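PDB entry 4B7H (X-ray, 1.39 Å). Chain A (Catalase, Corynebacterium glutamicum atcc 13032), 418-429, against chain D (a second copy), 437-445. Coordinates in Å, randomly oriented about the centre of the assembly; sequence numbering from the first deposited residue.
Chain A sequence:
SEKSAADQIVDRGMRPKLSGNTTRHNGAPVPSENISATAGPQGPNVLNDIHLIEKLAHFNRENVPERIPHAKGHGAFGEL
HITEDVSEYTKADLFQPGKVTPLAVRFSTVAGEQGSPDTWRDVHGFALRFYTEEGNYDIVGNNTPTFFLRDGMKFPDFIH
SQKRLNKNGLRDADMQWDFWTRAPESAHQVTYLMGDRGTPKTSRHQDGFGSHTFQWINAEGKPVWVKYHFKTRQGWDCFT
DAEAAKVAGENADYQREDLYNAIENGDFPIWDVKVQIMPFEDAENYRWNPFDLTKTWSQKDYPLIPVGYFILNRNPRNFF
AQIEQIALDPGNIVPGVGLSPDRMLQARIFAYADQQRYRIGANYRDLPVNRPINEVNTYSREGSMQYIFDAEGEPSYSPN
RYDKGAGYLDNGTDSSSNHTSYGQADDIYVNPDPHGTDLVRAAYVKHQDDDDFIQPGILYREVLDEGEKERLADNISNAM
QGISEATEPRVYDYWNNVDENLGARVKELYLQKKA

Chain A 418-429: NHTSYGQADDIY
Chain D (437-445) TDLVRAAYV

The two stretches run antiparallel as a very short sheet, Gly423(A)-Gln424(A) against Leu439(D)-Arg441(D), and bury 750 Å² between them. Gly423(A) and Arg441(D) form the hydrogen-bonded pair: Arg441(D) N donates to Gly423(A) O at 3.0 Å, while Arg441(D) O receives Tyr422(A) N at 2.8 Å and, weakly, Gly423(A) N at 3.3 Å. Gln424(A) and Val440(D) follow as the non-hydrogen-bonded pair, CA to CA 4.3 Å, and Ala425(A) N closes the ladder on Leu439(D) O at 2.8 Å. Phi/psi of 83/-156 at Gly423(A) would jam a CB against the preceding carbonyl, so this position calls for glycine.

Arg441(D) covers the most surface. Its side chain (chi1 m, chi2 t, chi3 t, chi4 89°) extends to a two-pronged salt bridge with Asp427(A) (chi1 p): NH1 to OD1 and NH2 to OD2, both 2.8 Å, with the carboxylate at the guanidinium edge. Ala425(A) CB lies 3.5 Å from Arg441(D) NH1, and a water joins that NH1 (2.9 Å) to Gly423(A) O (3.0 Å), tying side chain back to strand.

Leu439(D), chi1 m and chi2 p, is the apolar counterpart. Its CD2 meets Ile428(A) CG2 (m, t) at 3.9 Å and Tyr429(A) CE1 (chi1 p) at 4.0 Å. The chain carrying these partners turns after Ala425(A), whose O accepts Ile428(A) N at 3.0 Å. Gln424(A) NE2 braces the turn, donating to Tyr429(A) O at 2.9 Å.

Beyond the strands, Ala443(D) points its CB toward chain A, 3.6 Å from His419(A) CA, and Ala443(D) N donates almost linearly to Ser421(A) OG (chi1 m) at 2.9 Å. A second water links His419(A) NE2 (chi1 m) and Val445(D) O, 2.8 Å from each.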

ATOM      1  N   ASN A 418     -15.842  37.999   5.852  1.00 10.93           N
ATOM      2  CA  ASN A 418     -16.748  39.078   6.252  1.00 11.59           C
ATOM      3  C   ASN A 418     -17.928  38.569   7.076  1.00 11.59           C
ATOM      4  O   ASN A 418     -19.055  39.055   6.944  1.00 12.13           O
ATOM      5  CB  ASN A 418     -17.241  39.862   5.031  1.00 13.89           C
ATOM      6  CG  ASN A 418     -16.112  40.276   4.127  1.00 18.38           C
ATOM      7  OD1 ASN A 418     -15.234  41.025   4.534  1.00 21.38           O
ATOM      8  ND2 ASN A 418     -16.121  39.780   2.899  1.00 27.53           N
ATOM      9  N   HIS A 419     -17.729  37.762   7.777  1.00 11.80           N
ATOM     10  CA  HIS A 419     -18.623  37.070   8.713  1.00 11.01           C
ATOM     11  C   HIS A 419     -19.911  36.547   8.076  1.00 11.92           C
ATOM     12  O   HIS A 419     -21.014  36.742   8.588  1.00 14.85           O
ATOM     13  CB  HIS A 419     -18.869  37.918   9.964  1.00 11.87           C
ATOM     14  CG  HIS A 419     -17.626  38.098  10.777  1.00 11.86           C
ATOM     15  ND1 HIS A 419     -16.678  39.062  10.499  1.00 14.59           N
ATOM     16  CD2 HIS A 419     -17.221  37.493  11.919  1.00 11.32           C
ATOM     17  CE1 HIS A 419     -15.731  39.022  11.419  1.00 11.42           C
ATOM     18  NE2 HIS A 419     -16.034  38.076  12.290  1.00 15.02           N
ATOM     19  N   THR A 420     -19.745  35.817   7.024  1.00 11.52           N
ATOM     20  CA  THR A 420     -20.818  35.121   6.337  1.00 11.48           C
ATOM     21  C   THR A 420     -21.260  33.888   7.131  1.00 10.88           C
ATOM     22  O   THR A 420     -20.425  33.090   7.576  1.00 11.07           O
ATOM     23  CB  THR A 420     -20.344  34.682   4.932  1.00 12.91           C
ATOM     24  OG1 THR A 420     -19.971  35.838   4.170  1.00 13.96           O
ATOM     25  CG2 THR A 420     -21.439  33.931   4.196  1.00 14.70           C
ATOM     26  N   SER A 421     -22.569  33.741   7.312  1.00 11.36           N
ATOM     27  CA  SER A 421     -23.137  32.544   7.927  1.00 11.11           C
ATOM     28  C   SER A 421     -24.187  31.946   7.013  1.00 10.95           C
ATOM     29  O   SER A 421     -24.898  32.678   6.310  1.00 13.51           O
ATOM     30  CB  SER A 421     -23.764  32.851   9.286  1.00 12.77           C
ATOM     31  OG  SER A 421     -22.797  33.237  10.242  1.00 13.63           O
ATOM     32  N   TYR A 422     -24.299  30.619   7.042  1.00 10.95           N
ATOM     33  CA  TYR A 422     -25.280  29.900   6.230  1.00 11.39           C
ATOM     34  C   TYR A 422     -26.425  29.309   7.056  1.00 11.72           C
ATOM     35  O   TYR A 422     -27.445  28.909   6.499  1.00 15.17           O
ATOM     36  CB  TYR A 422     -24.608  28.767   5.470  1.00 11.69           C
ATOM     37  CG  TYR A 422     -23.549  29.193   4.482  1.00 11.57           C
ATOM     38  CD1 TYR A 422     -23.681  30.361   3.733  1.00 11.40           C
ATOM     39  CD2 TYR A 422     -22.419  28.410   4.287  1.00 11.17           C
ATOM     40  CE1 TYR A 422     -22.705  30.731   2.815  1.00 11.57           C
ATOM     41  CE2 TYR A 422     -21.446  28.763   3.373  1.00 10.91           C
ATOM     42  CZ  TYR A 422     -21.595  29.917   2.641  1.00 10.48           C
ATOM     43  OH  TYR A 422     -20.631  30.260   1.733  1.00 10.91           O
ATOM     44  N   GLY A 423     -26.261  29.229   8.374  1.00 11.95           N
ATOM     45  CA  GLY A 423     -27.309  28.671   9.211  1.00 12.83           C
ATOM     46  C   GLY A 423     -27.321  27.153   9.308  1.00 11.64           C
ATOM     47  O   GLY A 423     -26.302  26.481   9.096  1.00 11.09           O
ATOM     48  N   GLN A 424     -28.495  26.620   9.632  1.00 12.10           N
ATOM     49  CA  GLN A 424     -28.634  25.229  10.040  1.00 10.87           C
ATOM     50  C   GLN A 424     -28.237  24.275   8.913  1.00  9.81           C
ATOM     51  O   GLN A 424     -28.667  24.430   7.762  1.00 10.85           O
ATOM     52  CB  GLN A 424     -30.068  24.964  10.513  1.00 11.49           C
ATOM     53  CG  GLN A 424     -30.196  23.824  11.522  1.00 12.07           C
ATOM     54  CD  GLN A 424     -30.190  22.458  10.874  1.00 10.87           C
ATOM     55  OE1 GLN A 424     -30.922  22.211   9.911  1.00 13.28           O
ATOM     56  NE2 GLN A 424     -29.360  21.558  11.395  1.00 10.54           N
ATOM     57  N   ALA A 425     -27.404  23.293   9.256  1.00 10.80           N
ATOM     58  CA  ALA A 425     -26.880  22.335   8.285  1.00 10.61           C
ATOM     59  C   ALA A 425     -27.879  21.199   8.055  1.00 10.43           C
ATOM     60  O   ALA A 425     -27.631  20.051   8.446  1.00 10.37           O
ATOM     61  CB  ALA A 425     -25.535  21.791   8.758  1.00 11.29           C
ATOM     62  N   ASP A 426     -29.008  21.524   7.423  1.00 10.41           N
ATOM     63  CA  ASP A 426     -30.094  20.560   7.234  1.00 10.81           C
ATOM     64  C   ASP A 426     -29.696  19.362   6.368  1.00 11.37           C
ATOM     65  O   ASP A 426     -30.283  18.288   6.477  1.00 12.21           O
ATOM     66  CB  ASP A 426     -31.352  21.247   6.668  1.00 12.58           C
ATOM     67  CG  ASP A 426     -31.119  21.880   5.310  1.00 17.92           C
ATOM     68  OD1 ASP A 426     -30.191  22.699   5.186  1.00 19.92           O
ATOM     69  OD2 ASP A 426     -31.873  21.564   4.365  1.00 31.15           O
ATOM     70  N   ASP A 427     -28.700  19.550   5.510  1.00 10.16           N
ATOM     71  CA  ASP A 427     -28.193  18.469   4.671  1.00 10.82           C
ATOM     72  C   ASP A 427     -27.485  17.382   5.477  1.00 10.20           C
ATOM     73  O   ASP A 427     -27.315  16.266   4.993  1.00 11.24           O
ATOM     74  CB  ASP A 427     -27.216  19.045   3.665  1.00 10.04           C
ATOM     75  CG  ASP A 427     -26.091  19.779   4.337  1.00 10.46           C
ATOM     76  OD1 ASP A 427     -26.333  20.899   4.834  1.00 11.57           O
ATOM     77  OD2 ASP A 427     -24.977  19.222   4.407  1.00 11.27           O
ATOM     78  N   ILE A 428     -27.041  17.717   6.686  1.00 10.33           N
ATOM     79  CA  ILE A 428     -26.542  16.707   7.609  1.00  9.75           C
ATOM     80  C   ILE A 428     -27.762  16.126   8.320  1.00 10.68           C
ATOM     81  O   ILE A 428     -28.107  14.962   8.107  1.00 10.45           O
ATOM     82  CB  ILE A 428     -25.481  17.290   8.567  1.00 10.06           C
ATOM     83  CG1 ILE A 428     -24.391  18.001   7.758  1.00 11.88           C
ATOM     84  CG2 ILE A 428     -24.863  16.189   9.416  1.00 11.99           C
ATOM     85  CD1 ILE A 428     -23.335  18.669   8.609  1.00 12.45           C
ATOM     86  N   TYR A 429     -28.416  16.952   9.136  1.00 10.38           N
ATOM     87  CA  TYR A 429     -29.798  16.713   9.580  1.00  9.86           C
ATOM     88  C   TYR A 429     -30.302  17.944  10.309  1.00 10.98           C
ATOM     89  O   TYR A 429     -29.508  18.731  10.837  1.00 11.55           O
ATOM     90  CB  TYR A 429     -29.971  15.459  10.468  1.00 10.44           C
ATOM     91  CG  TYR A 429     -29.146  15.412  11.739  1.00 10.73           C
ATOM     92  CD1 TYR A 429     -27.805  15.060  11.700  1.00 10.80           C
ATOM     93  CD2 TYR A 429     -29.714  15.675  12.978  1.00 10.62           C
ATOM     94  CE1 TYR A 429     -27.039  14.987  12.853  1.00 11.56           C
ATOM     95  CE2 TYR A 429     -28.956  15.606  14.147  1.00 10.68           C
ATOM     96  CZ  TYR A 429     -27.613  15.272  14.074  1.00 10.89           C
ATOM     97  OH  TYR A 429     -26.843  15.198  15.222  1.00 11.64           O
TER
ATOM     98  N   THR D 437     -27.488  26.348  19.425  1.00 16.45           N
ATOM     99  CA  THR D 437     -27.930  25.007  19.793  1.00 17.57           C
ATOM    100  C   THR D 437     -28.027  24.054  18.597  1.00 15.75           C
ATOM    101  O   THR D 437     -28.417  22.898  18.766  1.00 16.81           O
ATOM    102  CB  THR D 437     -29.314  25.045  20.461  1.00 20.39           C
ATOM    103  OG1 THR D 437     -30.282  25.500  19.508  1.00 20.96           O
ATOM    104  CG2 THR D 437     -29.312  25.978  21.675  1.00 24.59           C
ATOM    105  N   ASP D 438     -27.669  24.528  17.403  1.00 13.18           N
ATOM    106  CA  ASP D 438     -27.850  23.737  16.183  1.00 13.07           C
ATOM    107  C   ASP D 438     -26.549  23.447  15.440  1.00 11.12           C
ATOM    108  O   ASP D 438     -25.580  24.217  15.527  1.00 11.92           O
ATOM    109  CB  ASP D 438     -28.773  24.467  15.200  1.00 15.02           C
ATOM    110  CG  ASP D 438     -30.145  24.740  15.767  1.00 18.53           C
ATOM    111  OD1 ASP D 438     -30.678  23.875  16.492  1.00 18.63           O
ATOM    112  OD2 ASP D 438     -30.693  25.825  15.482  1.00 23.06           O
ATOM    113  N   LEU D 439     -26.549  22.352  14.678  1.00 11.65           N
ATOM    114  CA  LEU D 439     -25.501  22.123  13.682  1.00 11.49           C
ATOM    115  C   LEU D 439     -25.644  23.211  12.628  1.00  9.89           C
ATOM    116  O   LEU D 439     -26.719  23.357  12.015  1.00 11.41           O
ATOM    117  CB  LEU D 439     -25.618  20.747  13.009  1.00 14.68           C
ATOM    118  CG  LEU D 439     -25.187  19.458  13.712  1.00 15.97           C
ATOM    119  CD1 LEU D 439     -26.258  19.003  14.691  1.00 16.96           C
ATOM    120  CD2 LEU D 439     -24.907  18.364  12.685  1.00 15.92           C
ATOM    121  N   VAL D 440     -24.572  23.977  12.428  1.00 10.52           N
ATOM    122  CA  VAL D 440     -24.601  25.128  11.537  1.00 11.12           C
ATOM    123  C   VAL D 440     -23.310  25.232  10.738  1.00 10.85           C
ATOM    124  O   VAL D 440     -22.301  24.610  11.076  1.00 11.23           O
ATOM    125  CB  VAL D 440     -24.758  26.447  12.332  1.00 11.76           C
ATOM    126  CG1 VAL D 440     -26.159  26.549  12.937  1.00 12.02           C
ATOM    127  CG2 VAL D 440     -23.667  26.579  13.400  1.00 11.02           C
ATOM    128  N   ARG D 441     -23.359  26.022   9.673  1.00  9.68           N
ATOM    129  CA  ARG D 441     -22.158  26.551   9.038  1.00  9.23           C
ATOM    130  C   ARG D 441     -22.214  28.056   9.267  1.00  9.97           C
ATOM    131  O   ARG D 441     -23.033  28.747   8.666  1.00 10.62           O
ATOM    132  CB  ARG D 441     -22.113  26.196   7.551  1.00 11.06           C
ATOM    133  CG  ARG D 441     -21.979  24.700   7.304  1.00 10.17           C
ATOM    134  CD  ARG D 441     -22.008  24.363   5.826  1.00  8.83           C
ATOM    135  NE  ARG D 441     -21.953  22.921   5.613  1.00  8.79           N
ATOM    136  CZ  ARG D 441     -23.027  22.136   5.548  1.00  8.41           C
ATOM    137  NH1 ARG D 441     -24.249  22.662   5.652  1.00  9.88           N
ATOM    138  NH2 ARG D 441     -22.881  20.825   5.362  1.00 10.10           N
ATOM    139  N   ALA D 442     -21.362  28.557  10.156  1.00 10.22           N
ATOM    140  CA  ALA D 442     -21.497  29.920  10.664  1.00 10.07           C
ATOM    141  C   ALA D 442     -20.167  30.641  10.710  1.00 11.59           C
ATOM    142  O   ALA D 442     -19.111  30.010  10.737  1.00 11.31           O
ATOM    143  CB  ALA D 442     -22.109  29.889  12.057  1.00 12.09           C
ATOM    144  N   ALA D 443     -20.219  31.969  10.750  1.00  9.87           N
ATOM    145  CA  ALA D 443     -19.028  32.760  11.025  1.00 10.83           C
ATOM    146  C   ALA D 443     -18.553  32.513  12.448  1.00 10.71           C
ATOM    147  O   ALA D 443     -19.313  32.036  13.298  1.00 11.17           O
ATOM    148  CB  ALA D 443     -19.328  34.234  10.831  1.00 11.97           C
ATOM    149  N   TYR D 444     -17.292  32.841  12.718  1.00  9.89           N
ATOM    150  CA  TYR D 444     -16.833  32.913  14.098  1.00  9.99           C
ATOM    151  C   TYR D 444     -17.604  34.030  14.792  1.00 11.50           C
ATOM    152  O   TYR D 444     -18.089  34.969  14.140  1.00 12.38           O
ATOM    153  CB  TYR D 444     -15.343  33.239  14.153  1.00 10.27           C
ATOM    154  CG  TYR D 444     -14.404  32.079  13.907  1.00 10.33           C
ATOM    155  CD1 TYR D 444     -14.365  31.430  12.673  1.00 11.44           C
ATOM    156  CD2 TYR D 444     -13.533  31.651  14.909  1.00 10.00           C
ATOM    157  CE1 TYR D 444     -13.488  30.382  12.449  1.00 10.78           C
ATOM    158  CE2 TYR D 444     -12.648  30.609  14.687  1.00 10.12           C
ATOM    159  CZ  TYR D 444     -12.634  29.975  13.462  1.00 10.58           C
ATOM    160  OH  TYR D 444     -11.749  28.933  13.252  1.00 10.42           O
ATOM    161  N   VAL D 445     -17.718  33.934  16.114  1.00 11.64           N
ATOM    162  CA  VAL D 445     -18.295  35.015  16.901  1.00 12.04           C
ATOM    163  C   VAL D 445     -17.538  36.300  16.580  1.00 11.48           C
ATOM    164  O   VAL D 445     -16.300  36.314  16.563  1.00 11.95           O
ATOM    165  CB  VAL D 445     -18.216  34.711  18.408  1.00 11.40           C
ATOM    166  CG1 VAL D 445     -18.648  35.926  19.228  1.00 13.12           C
ATOM    167  CG2 VAL D 445     -19.080  33.499  18.749  1.00 13.00           C
TER
HETATM  168  O   HOH W   1     -14.626  36.792  14.390  1.00 12.24           O
HETATM  169  O   HOH W   2     -25.323  25.214   6.578  1.00 10.81           O